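Local coordinates for protein HpcE (PDB 1WZO) that probably isomerises 2-hydroxyhepta-2,4-diene-1,7-dioate or a closely related substrate, as a member of the fumarylacetoacetate hydrolase family, at residues T76-H81 / L152-F157; R92-E97 / N127-R132; Y174-L179 / G225-L230. All coordinates share one frame; numbering follows the deposited sequence.

Contact 1 (T76-H81 / L152-F157); sequences TSLLPH and LPLGPF
A short parallel β pairing buried in the fumarylacetoacetate hydrolase-type fold brings Leu78 and Leu79 alongside Leu152 and Pro153. Three backbone bonds hold it. Leu152 N gives its hydrogen to Ser77 O at 2.8 Å, and Leu79 N reaches Leu152 O at 3.1 Å, both donors standing above the carbonyl plane of their acceptor. The third, Leu154 N to Leu79 O at 2.8 Å, runs nearly along the C=O axis. On one face Leu78 CD2 settles between two branches, 3.9 Å from Leu152 CD2 and 3.7 Å from Leu154 CD2, lying side by side with each. On the other face Leu79 CD2 meets Pro153 CG, where Asn240 of strand 237-244 packs against both. Further on, the backbones part, and a water accepts from His81 N and donates to Leu154 O. There His81, its CG anti to the backbone N (chi1 173°), lays one ring face against Pro156, which follows a cis peptide, His81 CB lying 3.6 Å from Pro156 CB. ND1 takes Glu239 N; NE2 meets a glycerol, probably from the crystallisation liquor, which may mark a pocket. Pro156 thus covers part of one face of an imidazole whose turn is probably set by the bond from Glu239 N.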
loop_
_atom_site.group_PDB
_atom_site.type_symbol
_atom_site.label_atom_id
_atom_site.label_comp_id
_atom_site.label_asym_id
_atom_site.label_seq_id
_atom_site.Cartn_x
_atom_site.Cartn_y
_atom_site.Cartn_z
ATOM N N THR B 76 -1.994 -8.516 -11.989
ATOM C CA THR B 76 -0.895 -8.570 -12.945
ATOM C C THR B 76 -1.370 -8.625 -14.403
ATOM O O THR B 76 -0.566 -8.508 -15.324
ATOM C CB THR B 76 0.066 -9.764 -12.663
ATOM O OG1 THR B 76 -0.692 -10.909 -12.263
ATOM C CG2 THR B 76 1.066 -9.402 -11.558
ATOM N N SER B 77 -2.672 -8.813 -14.618
ATOM C CA SER B 77 -3.197 -8.806 -15.980
ATOM C C SER B 77 -3.476 -7.355 -16.394
ATOM O O SER B 77 -3.566 -7.046 -17.578
ATOM C CB SER B 77 -4.500 -9.618 -16.097
ATOM O OG SER B 77 -5.503 -9.154 -15.214
ATOM N N LEU B 78 -3.608 -6.466 -15.412
ATOM C CA LEU B 78 -3.910 -5.061 -15.698
ATOM C C LEU B 78 -2.934 -4.380 -16.649
ATOM O O LEU B 78 -1.712 -4.531 -16.543
ATOM C CB LEU B 78 -4.006 -4.263 -14.394
ATOM C CG LEU B 78 -5.230 -4.570 -13.523
ATOM C CD1 LEU B 78 -4.999 -4.050 -12.108
ATOM C CD2 LEU B 78 -6.478 -3.934 -14.143
ATOM N N LEU B 79 -3.494 -3.619 -17.586
ATOM C CA LEU B 79 -2.704 -2.905 -18.573
ATOM C C LEU B 79 -3.375 -1.567 -18.863
ATOM O O LEU B 79 -4.591 -1.499 -19.004
ATOM C CB LEU B 79 -2.622 -3.726 -19.863
ATOM C CG LEU B 79 -1.686 -3.197 -20.954
ATOM C CD1 LEU B 79 -0.225 -3.414 -20.546
ATOM C CD2 LEU B 79 -1.985 -3.931 -22.270
ATOM N N PRO B 80 -2.591 -0.486 -18.961
ATOM C CA PRO B 80 -3.195 0.817 -19.236
ATOM C C PRO B 80 -3.511 1.047 -20.707
ATOM O O PRO B 80 -3.056 0.309 -21.589
ATOM C CB PRO B 80 -2.134 1.790 -18.740
ATOM C CG PRO B 80 -0.874 1.092 -19.150
ATOM C CD PRO B 80 -1.142 -0.348 -18.720
ATOM N N HIS B 81 -4.297 2.089 -20.950
ATOM C CA HIS B 81 -4.662 2.510 -22.291
ATOM C C HIS B 81 -3.332 2.712 -23.018
ATOM O O HIS B 81 -2.394 3.272 -22.448
ATOM C CB HIS B 81 -5.443 3.829 -22.187
ATOM C CG HIS B 81 -5.744 4.481 -23.501
ATOM N ND1 HIS B 81 -6.370 3.822 -24.538
ATOM C CD2 HIS B 81 -5.548 5.753 -23.928
ATOM C CE1 HIS B 81 -6.545 4.660 -25.547
ATOM N NE2 HIS B 81 -6.055 5.838 -25.202
ATOM N N LEU B 152 -5.691 -7.707 -19.276
ATOM C CA LEU B 152 -6.795 -6.877 -18.810
ATOM C C LEU B 152 -6.588 -5.381 -19.009
ATOM O O LEU B 152 -6.356 -4.635 -18.055
ATOM C CB LEU B 152 -7.150 -7.151 -17.338
ATOM C CG LEU B 152 -8.405 -6.393 -16.864
ATOM C CD1 LEU B 152 -9.569 -6.683 -17.819
ATOM C CD2 LEU B 152 -8.783 -6.811 -15.428
ATOM N N PRO B 153 -6.610 -4.928 -20.270
ATOM C CA PRO B 153 -6.443 -3.488 -20.481
ATOM C C PRO B 153 -7.597 -2.854 -19.696
ATOM O O PRO B 153 -8.684 -3.426 -19.632
ATOM C CB PRO B 153 -6.618 -3.348 -21.990
ATOM C CG PRO B 153 -5.952 -4.611 -22.502
ATOM C CD PRO B 153 -6.449 -5.676 -21.532
ATOM N N LEU B 154 -7.367 -1.703 -19.081
ATOM C CA LEU B 154 -8.420 -1.070 -18.296
ATOM C C LEU B 154 -8.289 0.444 -18.340
ATOM O O LEU B 154 -7.222 0.990 -18.064
ATOM C CB LEU B 154 -8.359 -1.546 -16.836
ATOM C CG LEU B 154 -9.499 -1.122 -15.904
ATOM C CD1 LEU B 154 -10.726 -1.960 -16.210
ATOM C CD2 LEU B 154 -9.100 -1.311 -14.443
ATOM N N GLY B 155 -9.385 1.115 -18.688
ATOM C CA GLY B 155 -9.369 2.565 -18.750
ATOM C C GLY B 155 -10.053 3.087 -20.002
ATOM O O GLY B 155 -10.933 2.424 -20.551
ATOM N N PRO B 156 -9.648 4.268 -20.492
ATOM C CA PRO B 156 -8.588 5.081 -19.888
ATOM C C PRO B 156 -9.038 5.938 -18.711
ATOM O O PRO B 156 -8.210 6.513 -18.004
ATOM C CB PRO B 156 -8.092 5.926 -21.065
ATOM C CG PRO B 156 -9.333 6.112 -21.887
ATOM C CD PRO B 156 -9.953 4.733 -21.860
ATOM N N PHE B 157 -10.346 6.006 -18.480
ATOM C CA PHE B 157 -10.859 6.850 -17.407
ATOM C C PHE B 157 -11.692 6.176 -16.332
ATOM O O PHE B 157 -12.251 5.098 -16.528
ATOM C CB PHE B 157 -11.733 7.971 -17.984
ATOM C CG PHE B 157 -11.146 8.655 -19.181
ATOM C CD1 PHE B 157 -11.699 8.462 -20.441
ATOM C CD2 PHE B 157 -10.050 9.496 -19.048
ATOM C CE1 PHE B 157 -11.169 9.103 -21.558
ATOM C CE2 PHE B 157 -9.514 10.139 -20.159
ATOM C CZ PHE B 157 -10.075 9.942 -21.415
HETATM O O HOH W 1 -5.721 3.086 -18.736
#

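Contact 2 (R92-E97 / N127-R132); sequences RFVHYE and NDLVAR
Val94 and His95 pair antiparallel with Ala131 and Val130, and the contact divides into a close-packed interior and a looser outer flank. At its heart is the hydrogen-bonded pair of His95 and Val130, where His95 N lies 2.9 Å from Val130 O in an almost straight bond (169°) and Val130 N returns to His95 O. Leu129 packs against Val94 and Tyr96, its CD2 4.0 Å from Tyr96 CA, with Met228 of strand 227-232 closing over Leu129 and Tyr96. The side-chain carbonyl of Asn127 replaces a backbone acceptor: OD1 takes Glu97 N at 3.1 Å, while Glu97 O receives Asp128 N.

On the outer flank Arg132 and Phe93 are exposed, and the arginine, extended from CG to NE, crosses the His95 side chain at about a right angle. Arg132 NE stands over one ring face, offset toward the rim, 3.8 Å from His95 CD2, while His95 ND1 is hydrogen-bonded to Ser220 OG. Arg132 NH2 makes a long ion pair with Glu97 OE1 at 4.0 Å, the oxygen well out of the guanidinium plane.

Glu97 and Asp128 run side by side, their carboxylate planes 84° apart and Glu97 OE2 just 3.1 Å from Asp128 OD2. Lys146 and Lys73 form salt bridges to Asp128 OD2 and OD1, and Glu99 adds a third carboxylate. The cluster resembles the acidic metal site of family relatives; here the lysines probably offset its charge.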
loop_
_atom_site.group_PDB
_atom_site.type_symbol
_atom_site.label_atom_id
_atom_site.label_comp_id
_atom_site.label_asym_id
_atom_site.label_seq_id
_atom_site.Cartn_x
_atom_site.Cartn_y
_atom_site.Cartn_z
ATOM N N ARG B 92 -3.636 -20.165 -30.837
ATOM C CA ARG B 92 -4.371 -20.039 -32.086
ATOM C C ARG B 92 -5.664 -19.249 -31.972
ATOM O O ARG B 92 -6.077 -18.605 -32.934
ATOM C CB ARG B 92 -4.704 -21.424 -32.654
ATOM C CG ARG B 92 -3.592 -22.065 -33.468
ATOM C CD ARG B 92 -4.151 -23.218 -34.298
ATOM N NE ARG B 92 -4.528 -24.352 -33.463
ATOM C CZ ARG B 92 -5.474 -25.233 -33.774
ATOM N NH1 ARG B 92 -6.159 -25.114 -34.905
ATOM N NH2 ARG B 92 -5.727 -26.240 -32.953
ATOM N N PHE B 93 -6.299 -19.294 -30.803
ATOM C CA PHE B 93 -7.574 -18.610 -30.607
ATOM C C PHE B 93 -7.620 -17.626 -29.436
ATOM O O PHE B 93 -8.084 -17.977 -28.351
ATOM C CB PHE B 93 -8.692 -19.642 -30.420
ATOM C CG PHE B 93 -8.643 -20.783 -31.402
ATOM C CD1 PHE B 93 -8.042 -21.988 -31.057
ATOM C CD2 PHE B 93 -9.194 -20.650 -32.672
ATOM C CE1 PHE B 93 -7.990 -23.051 -31.964
ATOM C CE2 PHE B 93 -9.148 -21.706 -33.588
ATOM C CZ PHE B 93 -8.545 -22.907 -33.230
ATOM N N VAL B 94 -7.154 -16.399 -29.667
ATOM C CA VAL B 94 -7.163 -15.345 -28.650
ATOM C C VAL B 94 -8.257 -14.344 -29.019
ATOM O O VAL B 94 -8.344 -13.909 -30.167
ATOM C CB VAL B 94 -5.806 -14.620 -28.586
ATOM C CG1 VAL B 94 -5.860 -13.490 -27.564
ATOM C CG2 VAL B 94 -4.717 -15.607 -28.214
ATOM N N HIS B 95 -9.084 -13.985 -28.043
ATOM C CA HIS B 95 -10.202 -13.069 -28.260
ATOM C C HIS B 95 -10.245 -11.897 -27.290
ATOM O O HIS B 95 -9.866 -12.026 -26.120
ATOM C CB HIS B 95 -11.523 -13.828 -28.118
ATOM C CG HIS B 95 -11.727 -14.899 -29.142
ATOM N ND1 HIS B 95 -12.593 -14.756 -30.205
ATOM C CD2 HIS B 95 -11.179 -16.131 -29.265
ATOM C CE1 HIS B 95 -12.569 -15.854 -30.939
ATOM N NE2 HIS B 95 -11.718 -16.704 -30.391
ATOM N N TYR B 96 -10.714 -10.750 -27.779
ATOM C CA TYR B 96 -10.871 -9.584 -26.922
ATOM C C TYR B 96 -12.286 -9.745 -26.374
ATOM O O TYR B 96 -13.067 -10.545 -26.894
ATOM C CB TYR B 96 -10.768 -8.274 -27.730
ATOM C CG TYR B 96 -11.950 -8.015 -28.659
ATOM C CD1 TYR B 96 -13.215 -7.711 -28.148
ATOM C CD2 TYR B 96 -11.817 -8.152 -30.045
ATOM C CE1 TYR B 96 -14.323 -7.562 -28.988
ATOM C CE2 TYR B 96 -12.922 -8.003 -30.896
ATOM C CZ TYR B 96 -14.168 -7.714 -30.358
ATOM O OH TYR B 96 -15.270 -7.609 -31.180
ATOM N N GLU B 97 -12.613 -9.008 -25.322
ATOM C CA GLU B 97 -13.956 -9.040 -24.749
ATOM C C GLU B 97 -14.250 -7.648 -24.207
ATOM O O GLU B 97 -13.697 -7.247 -23.184
ATOM C CB GLU B 97 -14.072 -10.088 -23.625
ATOM C CG GLU B 97 -14.092 -11.534 -24.130
ATOM C CD GLU B 97 -14.531 -12.549 -23.078
ATOM O OE1 GLU B 97 -14.616 -13.752 -23.412
ATOM O OE2 GLU B 97 -14.793 -12.158 -21.924
ATOM N N ASN B 127 -11.024 -4.733 -21.356
ATOM C CA ASN B 127 -10.848 -5.668 -22.453
ATOM C C ASN B 127 -10.471 -6.968 -21.724
ATOM O O ASN B 127 -9.308 -7.178 -21.374
ATOM C CB ASN B 127 -9.708 -5.229 -23.371
ATOM C CG ASN B 127 -9.630 -6.075 -24.621
ATOM O OD1 ASN B 127 -10.192 -7.171 -24.668
ATOM N ND2 ASN B 127 -8.931 -5.577 -25.642
ATOM N N ASP B 128 -11.465 -7.819 -21.476
ATOM C CA ASP B 128 -11.252 -9.076 -20.754
ATOM C C ASP B 128 -10.825 -10.186 -21.713
ATOM O O ASP B 128 -11.605 -11.076 -22.049
ATOM C CB ASP B 128 -12.542 -9.441 -20.004
ATOM C CG ASP B 128 -12.449 -10.763 -19.274
ATOM O OD1 ASP B 128 -11.363 -11.078 -18.746
ATOM O OD2 ASP B 128 -13.470 -11.481 -19.215
ATOM N N LEU B 129 -9.570 -10.117 -22.143
ATOM C CA LEU B 129 -9.020 -11.076 -23.093
ATOM C C LEU B 129 -9.011 -12.519 -22.611
ATOM O O LEU B 129 -8.990 -12.806 -21.409
ATOM C CB LEU B 129 -7.605 -10.648 -23.505
ATOM C CG LEU B 129 -7.524 -9.386 -24.377
ATOM C CD1 LEU B 129 -6.556 -8.371 -23.771
ATOM C CD2 LEU B 129 -7.083 -9.771 -25.785
ATOM N N VAL B 130 -9.040 -13.434 -23.567
ATOM C CA VAL B 130 -9.025 -14.848 -23.249
ATOM C C VAL B 130 -8.313 -15.624 -24.344
ATOM O O VAL B 130 -8.402 -15.278 -25.527
ATOM C CB VAL B 130 -10.464 -15.412 -23.090
ATOM C CG1 VAL B 130 -11.271 -15.179 -24.373
ATOM C CG2 VAL B 130 -10.404 -16.909 -22.787
ATOM N N ALA B 131 -7.572 -16.649 -23.940
ATOM C CA ALA B 131 -6.886 -17.513 -24.892
ATOM C C ALA B 131 -7.683 -18.812 -24.825
ATOM O O ALA B 131 -7.464 -19.647 -23.940
ATOM C CB ALA B 131 -5.445 -17.738 -24.469
ATOM N N ARG B 132 -8.629 -18.964 -25.746
ATOM C CA ARG B 132 -9.485 -20.141 -25.765
ATOM C C ARG B 132 -8.741 -21.465 -25.885
ATOM O O ARG B 132 -9.280 -22.518 -25.522
ATOM C CB ARG B 132 -10.540 -20.005 -26.870
ATOM C CG ARG B 132 -11.532 -18.883 -26.583
ATOM C CD ARG B 132 -12.746 -18.930 -27.498
ATOM N NE ARG B 132 -13.744 -17.924 -27.134
ATOM C CZ ARG B 132 -14.366 -17.873 -25.957
ATOM N NH1 ARG B 132 -14.098 -18.772 -25.016
ATOM N NH2 ARG B 132 -15.264 -16.925 -25.722
#

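Contact 3 (Y174-L179 / G225-L230)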
loop_
_atom_site.group_PDB
_atom_site.type_symbol
_atom_site.label_atom_id
_atom_site.label_comp_id
_atom_site.label_asym_id
_atom_site.label_seq_id
_atom_site.Cartn_x
_atom_site.Cartn_y
_atom_site.Cartn_z
ATOM N N TYR B 174 -13.446 -2.252 -32.055
ATOM C CA TYR B 174 -12.848 -2.121 -33.371
ATOM C C TYR B 174 -11.490 -2.811 -33.377
ATOM O O TYR B 174 -10.764 -2.775 -32.381
ATOM C CB TYR B 174 -12.624 -0.649 -33.725
ATOM C CG TYR B 174 -13.850 0.233 -33.676
ATOM C CD1 TYR B 174 -14.410 0.624 -32.460
ATOM C CD2 TYR B 174 -14.425 0.718 -34.853
ATOM C CE1 TYR B 174 -15.512 1.484 -32.416
ATOM C CE2 TYR B 174 -15.526 1.576 -34.821
ATOM C CZ TYR B 174 -16.062 1.956 -33.601
ATOM O OH TYR B 174 -17.136 2.818 -33.570
ATOM N N VAL B 175 -11.154 -3.438 -34.498
ATOM C CA VAL B 175 -9.858 -4.082 -34.655
ATOM C C VAL B 175 -9.233 -3.451 -35.896
ATOM O O VAL B 175 -9.757 -3.585 -37.004
ATOM C CB VAL B 175 -9.974 -5.611 -34.856
ATOM C CG1 VAL B 175 -8.598 -6.203 -35.119
ATOM C CG2 VAL B 175 -10.576 -6.256 -33.618
ATOM N N ASN B 176 -8.129 -2.739 -35.696
ATOM C CA ASN B 176 -7.438 -2.066 -36.789
ATOM C C ASN B 176 -8.350 -1.046 -37.468
ATOM O O ASN B 176 -8.384 -0.946 -38.697
ATOM C CB ASN B 176 -6.942 -3.085 -37.821
ATOM C CG ASN B 176 -5.996 -4.105 -37.222
ATOM O OD1 ASN B 176 -5.110 -3.759 -36.438
ATOM N ND2 ASN B 176 -6.171 -5.366 -37.595
ATOM N N GLY B 177 -9.093 -0.300 -36.657
ATOM C CA GLY B 177 -9.981 0.717 -37.186
ATOM C C GLY B 177 -11.301 0.226 -37.751
ATOM O O GLY B 177 -12.166 1.034 -38.086
ATOM N N GLU B 178 -11.471 -1.086 -37.864
ATOM C CA GLU B 178 -12.713 -1.623 -38.403
ATOM C C GLU B 178 -13.652 -2.148 -37.322
ATOM O O GLU B 178 -13.254 -2.941 -36.467
ATOM C CB GLU B 178 -12.417 -2.733 -39.415
ATOM C CG GLU B 178 -13.667 -3.299 -40.078
ATOM C CD GLU B 178 -13.359 -4.100 -41.333
ATOM O OE1 GLU B 178 -14.297 -4.708 -41.894
ATOM O OE2 GLU B 178 -12.183 -4.116 -41.763
ATOM N N LEU B 179 -14.903 -1.698 -37.374
ATOM C CA LEU B 179 -15.912 -2.111 -36.410
ATOM C C LEU B 179 -16.114 -3.618 -36.473
ATOM O O LEU B 179 -16.477 -4.166 -37.513
ATOM C CB LEU B 179 -17.237 -1.401 -36.691
ATOM C CG LEU B 179 -18.395 -1.692 -35.734
ATOM C CD1 LEU B 179 -18.048 -1.219 -34.331
ATOM C CD2 LEU B 179 -19.650 -0.991 -36.235
ATOM N N GLY B 225 -0.102 -7.818 -33.979
ATOM C CA GLY B 225 -0.118 -6.705 -34.907
ATOM C C GLY B 225 -1.419 -5.924 -34.908
ATOM O O GLY B 225 -1.442 -4.755 -35.294
ATOM N N ASP B 226 -2.507 -6.556 -34.481
ATOM C CA ASP B 226 -3.796 -5.872 -34.446
ATOM C C ASP B 226 -3.819 -4.784 -33.387
ATOM O O ASP B 226 -3.126 -4.874 -32.371
ATOM C CB ASP B 226 -4.936 -6.849 -34.149
ATOM C CG ASP B 226 -5.197 -7.812 -35.285
ATOM O OD1 ASP B 226 -4.795 -7.503 -36.428
ATOM O OD2 ASP B 226 -5.819 -8.870 -35.032
ATOM N N VAL B 227 -4.624 -3.755 -33.635
ATOM C CA VAL B 227 -4.793 -2.652 -32.702
ATOM C C VAL B 227 -6.250 -2.692 -32.265
ATOM O O VAL B 227 -7.160 -2.465 -33.065
ATOM C CB VAL B 227 -4.480 -1.289 -33.363
ATOM C CG1 VAL B 227 -4.740 -0.158 -32.379
ATOM C CG2 VAL B 227 -3.026 -1.259 -33.818
ATOM N N MET B 228 -6.473 -3.009 -30.996
ATOM C CA MET B 228 -7.826 -3.096 -30.473
ATOM C C MET B 228 -8.279 -1.776 -29.872
ATOM O O MET B 228 -7.556 -1.159 -29.083
ATOM C CB MET B 228 -7.907 -4.196 -29.409
ATOM C CG MET B 228 -7.484 -5.568 -29.904
ATOM S SD MET B 228 -7.396 -6.787 -28.566
ATOM C CE MET B 228 -6.026 -6.122 -27.636
ATOM N N ARG B 229 -9.470 -1.334 -30.265
ATOM C CA ARG B 229 -10.029 -0.103 -29.730
ATOM C C ARG B 229 -11.444 -0.400 -29.264
ATOM O O ARG B 229 -12.348 -0.635 -30.071
ATOM C CB ARG B 229 -10.055 1.010 -30.781
ATOM C CG ARG B 229 -10.408 2.372 -30.197
ATOM C CD ARG B 229 -10.500 3.431 -31.278
ATOM N NE ARG B 229 -11.669 3.238 -32.130
ATOM C CZ ARG B 229 -11.678 3.440 -33.443
ATOM N NH1 ARG B 229 -10.573 3.835 -34.063
ATOM N NH2 ARG B 229 -12.795 3.257 -34.138
ATOM N N LEU B 230 -11.625 -0.402 -27.949
ATOM C CA LEU B 230 -12.920 -0.673 -27.358
ATOM C C LEU B 230 -13.559 0.628 -26.901
ATOM O O LEU B 230 -12.894 1.501 -26.344
ATOM C CB LEU B 230 -12.767 -1.635 -26.172
ATOM C CG LEU B 230 -12.691 -3.130 -26.506
ATOM C CD1 LEU B 230 -11.653 -3.386 -27.590
ATOM C CD2 LEU B 230 -12.358 -3.909 -25.235
HETATM O O HOH W 2 -8.921 -0.302 -33.843
#
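Asn176 and Asp226 are joined by a side-chain bond: Asn176 ND2 donates to Asp226 OD1 at 2.8 Å, nearly straight (168°), lying above the carboxylate plane while the oxygen sits in the plane of the amide. The other end of the same amide works as an acceptor, Asn176 OD1 taking Val227 N at 2.8 Å. Since Asn176 N also donates to Val227 O, at 2.8 Å, one asparagine grips the opposing chain three times. Asp226 OD2, for its part, receives Arg223 N. Beyond lie the paired backbones of Tyr174 and Arg229, with bonds in both directions, and a water that accepts from Gly177 N and donates to Val227 O.

Over this backbone pair Arg229 folds back, a bend at chi3 (70°) placing NE 3.8 Å from Tyr174 CD1. NH2 then stands above the centre of the phenol ring, 3.1 Å from Tyr174 CD2, and CZ lies 4.0 Å from the centroid of the Tyr174 ring in a cation-pi contact. Leu179 CD1 lies over the opposite face, toward the rim, and Glu231 takes Arg229 NE in a salt bridge. An alanine at Tyr174 would probably leave the guanidinium without its aromatic face, freer to turn though still tied to Glu231, and take from Leu179 CD1 the ring it packs on.

On the other side of the sheet Val175 CG1 rests 3.8 Å from Asp226 CB, and Val175 and Met228 face Tyr96. The whole is typical of a β-hairpin, here with a type I' turn from Val175 to Glu178, whose first strand pairs antiparallel with strand 227-232.

How the contacts relate
From the N terminus, the chain first enters contact 1 at residues 76-81 and returns to it at 152-157, closing a loop of 70 residues. Contact 2 is nested within that loop, joining 92-97 to 127-132 across 29 residues. Contact 3 follows in series, its hairpin 174-179 meeting 225-230 after 45 residues, and no two loops cross. Strands 152-159 and 120-131 are neighbours, so contacts 1 and 2 touch directly: Pro153 O probably accepts from Asn127 N. Contacts 2 and 3 meet by packing, Met228 and Leu230 lying on Asn127 and Tyr96 reaching Val175. Contacts 1 and 3 do not touch, yet strand 237-244 pairs with 227-232 and packs by side chains on contact 1.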